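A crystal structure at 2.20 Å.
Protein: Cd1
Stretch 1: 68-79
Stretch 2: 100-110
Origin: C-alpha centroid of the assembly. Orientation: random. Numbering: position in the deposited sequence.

Stretch 1 68-79: DDFDWLLDKMLD
Stretch 2 (100-110) TITDRFGPRMD

The most unusual feature of this contact is the way Arg104 covers Phe70: its guanidinium lies flat on the ring, centres 4.6 Å apart and planes at 26°, while Arg104 CB sits over a face of the same ring, 3.9 Å from the Phe70 centroid and 19° off the normal. Arginine suits this place because its aliphatic stem and its flat, delocalised cation can both pack on an aromatic surface. Arg104, with chi1 m, chi2 t and chi3 p, brings Arg104 NH2 to 3.5 Å from Phe70 CB; NH1 is hydrogen-bonded elsewhere in the structure.

The frame is two helical segments, the first from Phe70 onward and the second entering from earlier in the chain, whose axes approach to 11.7 Å with a signed crossing angle of -73° between N-to-C directions. In register, Phe70 CA lies 7.8 Å from Ile101 CA, and Leu74 CA 8.6 Å from Phe105 CA. The first helix is regular, with phi/psi near -60/-45 over most of its length and bonds such as Leu74 N to Phe70 O (2.7 Å). The second is kinked where the nitrogens of Pro107 and Arg108 lack bonds to the preceding turn. Proline has no amide hydrogen to give; Arg108 N instead reaches Phe105 O at 3.1 Å, and Met109 N bonds Phe105 O at 2.8 Å. Arg108 (-122/-21) and Met109 (-124/0) both point CA-to-CB toward the first helix.

No clear hydrogen bond joins the stretches, and apolar packing dominates the 607 Å² buried between them. Phe70 (chi1 t, chi2 79°) offers a broad apolar surface, a face to Arg104 and an edge to Phe105 (chi1 -99°, between wells, chi2 44°), with Phe70 CZ 3.6 Å from Phe105 CD1. Branched Leu and Ile side chains pack here without leaving a polar group unpaired: Ile101 (m, t) puts CG2 4.1 Å from Phe70 CE1, and Leu73 (t, p) puts CD2 4.1 Å from Ile101 CD1. Leu74 (t, p) sets CD1 3.5 Å from Phe105 CE1 and a tight 3.0 Å from Met109 CE.

Two selenomethionines, Met77 and Met109, reach across with flexible side chains and pack their CE methyls on apolar neighbours. Met77 (m, t, p) brings CE to 3.7 Å from Phe105 CZ, with its SE at the ring edge. Met109 (m, m, -135°) also meets Leu78 (m, t), whose CD2 is 3.3 Å from Met109 CE.

Where both residues are exposed, opposite charges meet: Asp71 (chi1 m) forms a salt bridge with Arg108 (m, t, 132°), Asp71 OD1 to Arg108 NE 3.3 Å. Arg108 NH1 is 3.2 Å from Leu74 CD2, so its charged end lies against an apolar side chain.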

# COMPACT_ATOMS: atom_id res chain seq x y z
N ASP A 68 17.39 4.44 -2.01
CA ASP A 68 18.67 4.36 -2.77
C ASP A 68 18.70 3.37 -3.95
O ASP A 68 19.05 3.74 -5.06
CB ASP A 68 19.82 4.00 -1.85
CG ASP A 68 21.08 4.76 -2.20
OD1 ASP A 68 20.97 5.87 -2.77
OD2 ASP A 68 22.19 4.26 -1.89
N ASP A 69 18.35 2.11 -3.69
CA ASP A 69 17.84 1.21 -4.72
C ASP A 69 16.34 1.37 -4.93
O ASP A 69 15.74 0.62 -5.71
CB ASP A 69 18.11 -0.25 -4.36
CG ASP A 69 19.57 -0.64 -4.56
OD1 ASP A 69 20.20 -0.09 -5.48
OD2 ASP A 69 20.07 -1.49 -3.78
N PHE A 70 15.70 2.31 -4.23
CA PHE A 70 14.26 2.46 -4.35
C PHE A 70 13.87 2.82 -5.78
O PHE A 70 12.94 2.24 -6.35
CB PHE A 70 13.75 3.50 -3.36
CG PHE A 70 12.27 3.64 -3.35
CD1 PHE A 70 11.48 2.73 -2.69
CD2 PHE A 70 11.66 4.67 -4.06
CE1 PHE A 70 10.10 2.83 -2.70
CE2 PHE A 70 10.28 4.79 -4.08
CZ PHE A 70 9.50 3.87 -3.39
N ASP A 71 14.57 3.79 -6.39
CA ASP A 71 14.23 4.17 -7.75
C ASP A 71 14.31 2.98 -8.69
O ASP A 71 13.42 2.78 -9.53
CB ASP A 71 15.14 5.30 -8.24
CG ASP A 71 14.78 6.65 -7.63
OD1 ASP A 71 13.64 6.81 -7.15
OD2 ASP A 71 15.63 7.56 -7.65
N TRP A 72 15.36 2.16 -8.56
CA TRP A 72 15.43 0.93 -9.34
C TRP A 72 14.21 0.05 -9.08
O TRP A 72 13.54 -0.40 -10.02
CB TRP A 72 16.72 0.19 -9.00
CG TRP A 72 16.90 -1.11 -9.73
CD1 TRP A 72 17.50 -1.30 -10.95
CD2 TRP A 72 16.50 -2.40 -9.27
NE1 TRP A 72 17.47 -2.64 -11.28
CE2 TRP A 72 16.87 -3.34 -10.26
CE3 TRP A 72 15.85 -2.86 -8.12
CZ2 TRP A 72 16.62 -4.70 -10.14
CZ3 TRP A 72 15.60 -4.23 -8.00
CH2 TRP A 72 15.99 -5.13 -9.00
N LEU A 73 13.90 -0.20 -7.81
CA LEU A 73 12.74 -1.02 -7.48
C LEU A 73 11.47 -0.45 -8.12
O LEU A 73 10.67 -1.18 -8.72
CB LEU A 73 12.57 -1.12 -5.96
CG LEU A 73 11.40 -1.92 -5.39
CD1 LEU A 73 11.41 -3.35 -5.90
CD2 LEU A 73 11.40 -1.89 -3.85
N LEU A 74 11.28 0.85 -8.00
CA LEU A 74 10.09 1.48 -8.54
C LEU A 74 10.00 1.31 -10.05
O LEU A 74 8.93 0.99 -10.58
CB LEU A 74 10.08 2.97 -8.15
CG LEU A 74 8.70 3.59 -8.20
CD1 LEU A 74 7.81 2.74 -7.33
CD2 LEU A 74 8.74 5.02 -7.70
N ASP A 75 11.11 1.52 -10.76
CA ASP A 75 11.10 1.28 -12.21
C ASP A 75 10.63 -0.13 -12.52
O ASP A 75 9.86 -0.34 -13.46
CB ASP A 75 12.49 1.51 -12.82
CG ASP A 75 12.93 2.96 -12.78
OD1 ASP A 75 12.14 3.86 -13.14
OD2 ASP A 75 14.10 3.20 -12.39
N LYS A 76 11.10 -1.11 -11.75
CA LYS A 76 10.69 -2.49 -12.02
C LYS A 76 9.20 -2.67 -11.80
O LYS A 76 8.52 -3.32 -12.60
CB LYS A 76 11.46 -3.48 -11.13
CG LYS A 76 12.99 -3.44 -11.24
CD LYS A 76 13.50 -3.81 -12.62
CE LYS A 76 13.08 -5.19 -13.02
NZ LYS A 76 13.84 -5.64 -14.22
N MSE A 77 8.67 -2.10 -10.72
CA MSE A 77 7.26 -2.24 -10.45
C MSE A 77 6.43 -1.56 -11.54
O MSE A 77 5.38 -2.07 -11.92
CB MSE A 77 6.92 -1.67 -9.09
CG MSE A 77 7.60 -2.41 -7.97
SE MSE A 77 7.42 -1.52 -6.23
CE MSE A 77 5.72 -2.31 -5.63
N LEU A 78 6.92 -0.44 -12.07
CA LEU A 78 6.18 0.28 -13.10
C LEU A 78 6.17 -0.47 -14.42
O LEU A 78 5.23 -0.33 -15.21
CB LEU A 78 6.77 1.69 -13.30
CG LEU A 78 6.51 2.75 -12.22
CD1 LEU A 78 7.37 3.98 -12.46
CD2 LEU A 78 5.04 3.14 -12.20
N ASP A 79 7.21 -1.26 -14.70
CA ASP A 79 7.24 -2.05 -15.92
C ASP A 79 6.37 -3.29 -15.86
O ASP A 79 6.16 -3.92 -16.90
CB ASP A 79 8.67 -2.49 -16.25
CG ASP A 79 9.49 -1.40 -16.92
OD1 ASP A 79 8.91 -0.43 -17.46
OD2 ASP A 79 10.74 -1.52 -16.91
N THR A 100 8.45 1.40 4.96
CA THR A 100 9.31 2.39 4.32
C THR A 100 9.01 2.52 2.84
O THR A 100 8.93 3.63 2.31
CB THR A 100 10.77 2.02 4.54
OG1 THR A 100 11.10 2.29 5.89
CG2 THR A 100 11.70 2.83 3.66
N ILE A 101 8.81 1.39 2.15
CA ILE A 101 8.40 1.43 0.76
C ILE A 101 7.09 2.20 0.62
O ILE A 101 6.92 3.00 -0.30
CB ILE A 101 8.29 -0.00 0.19
CG1 ILE A 101 9.70 -0.58 0.02
CG2 ILE A 101 7.53 -0.01 -1.14
CD1 ILE A 101 9.73 -2.10 -0.14
N THR A 102 6.15 1.98 1.55
CA THR A 102 4.91 2.74 1.53
C THR A 102 5.17 4.24 1.74
O THR A 102 4.65 5.08 1.01
CB THR A 102 3.93 2.20 2.58
OG1 THR A 102 3.65 0.81 2.34
CG2 THR A 102 2.63 2.96 2.54
N ASP A 103 5.98 4.59 2.75
CA ASP A 103 6.31 6.00 2.95
C ASP A 103 6.85 6.61 1.67
O ASP A 103 6.52 7.74 1.33
CB ASP A 103 7.36 6.18 4.05
CG ASP A 103 6.92 5.64 5.41
OD1 ASP A 103 5.70 5.44 5.63
OD2 ASP A 103 7.82 5.44 6.26
N ARG A 104 7.69 5.86 0.96
CA ARG A 104 8.40 6.45 -0.16
C ARG A 104 7.61 6.40 -1.45
O ARG A 104 8.03 7.03 -2.43
CB ARG A 104 9.76 5.77 -0.29
CG ARG A 104 10.63 6.26 0.85
CD ARG A 104 12.03 5.85 0.76
NE ARG A 104 12.73 6.41 -0.38
CZ ARG A 104 13.95 5.99 -0.72
NH1 ARG A 104 14.52 5.05 0.01
NH2 ARG A 104 14.58 6.50 -1.76
N PHE A 105 6.49 5.69 -1.49
CA PHE A 105 5.57 5.81 -2.61
C PHE A 105 4.92 7.19 -2.65
O PHE A 105 4.59 7.68 -3.72
CB PHE A 105 4.48 4.73 -2.55
CG PHE A 105 4.75 3.53 -3.43
CD1 PHE A 105 6.01 2.96 -3.50
CD2 PHE A 105 3.72 2.97 -4.18
CE1 PHE A 105 6.24 1.85 -4.32
CE2 PHE A 105 3.95 1.87 -4.99
CZ PHE A 105 5.21 1.30 -5.06
N GLY A 106 4.74 7.80 -1.48
CA GLY A 106 3.98 9.02 -1.33
C GLY A 106 4.26 10.09 -2.35
O GLY A 106 3.38 10.51 -3.11
N PRO A 107 5.50 10.58 -2.38
CA PRO A 107 5.85 11.70 -3.26
C PRO A 107 6.05 11.34 -4.73
O PRO A 107 6.31 12.24 -5.53
CB PRO A 107 7.17 12.21 -2.65
CG PRO A 107 7.13 11.74 -1.22
CD PRO A 107 6.51 10.38 -1.32
N ARG A 108 5.94 10.08 -5.11
CA ARG A 108 6.18 9.72 -6.50
C ARG A 108 4.99 9.02 -7.16
O ARG A 108 4.91 9.02 -8.39
CB ARG A 108 7.41 8.80 -6.60
CG ARG A 108 8.76 9.51 -6.80
CD ARG A 108 9.90 8.50 -6.61
NE ARG A 108 10.90 8.55 -7.67
CZ ARG A 108 10.69 8.16 -8.93
NH1 ARG A 108 9.52 7.70 -9.31
NH2 ARG A 108 11.67 8.24 -9.82
N MSE A 109 4.08 8.45 -6.39
CA MSE A 109 3.14 7.51 -6.95
C MSE A 109 1.70 7.89 -6.70
O MSE A 109 0.80 7.17 -7.12
CB MSE A 109 3.43 6.12 -6.38
CG MSE A 109 4.75 5.56 -6.87
SE MSE A 109 4.77 5.51 -8.81
CE MSE A 109 5.52 3.73 -9.01
N ASP A 110 1.47 9.01 -6.01
CA ASP A 110 0.10 9.40 -5.67
C ASP A 110 -0.67 9.73 -6.94
O ASP A 110 -0.29 10.63 -7.69
CB ASP A 110 0.10 10.59 -4.72
CG ASP A 110 -1.30 10.95 -4.27
OD1 ASP A 110 -1.98 11.72 -4.97
OD2 ASP A 110 -1.74 10.43 -3.21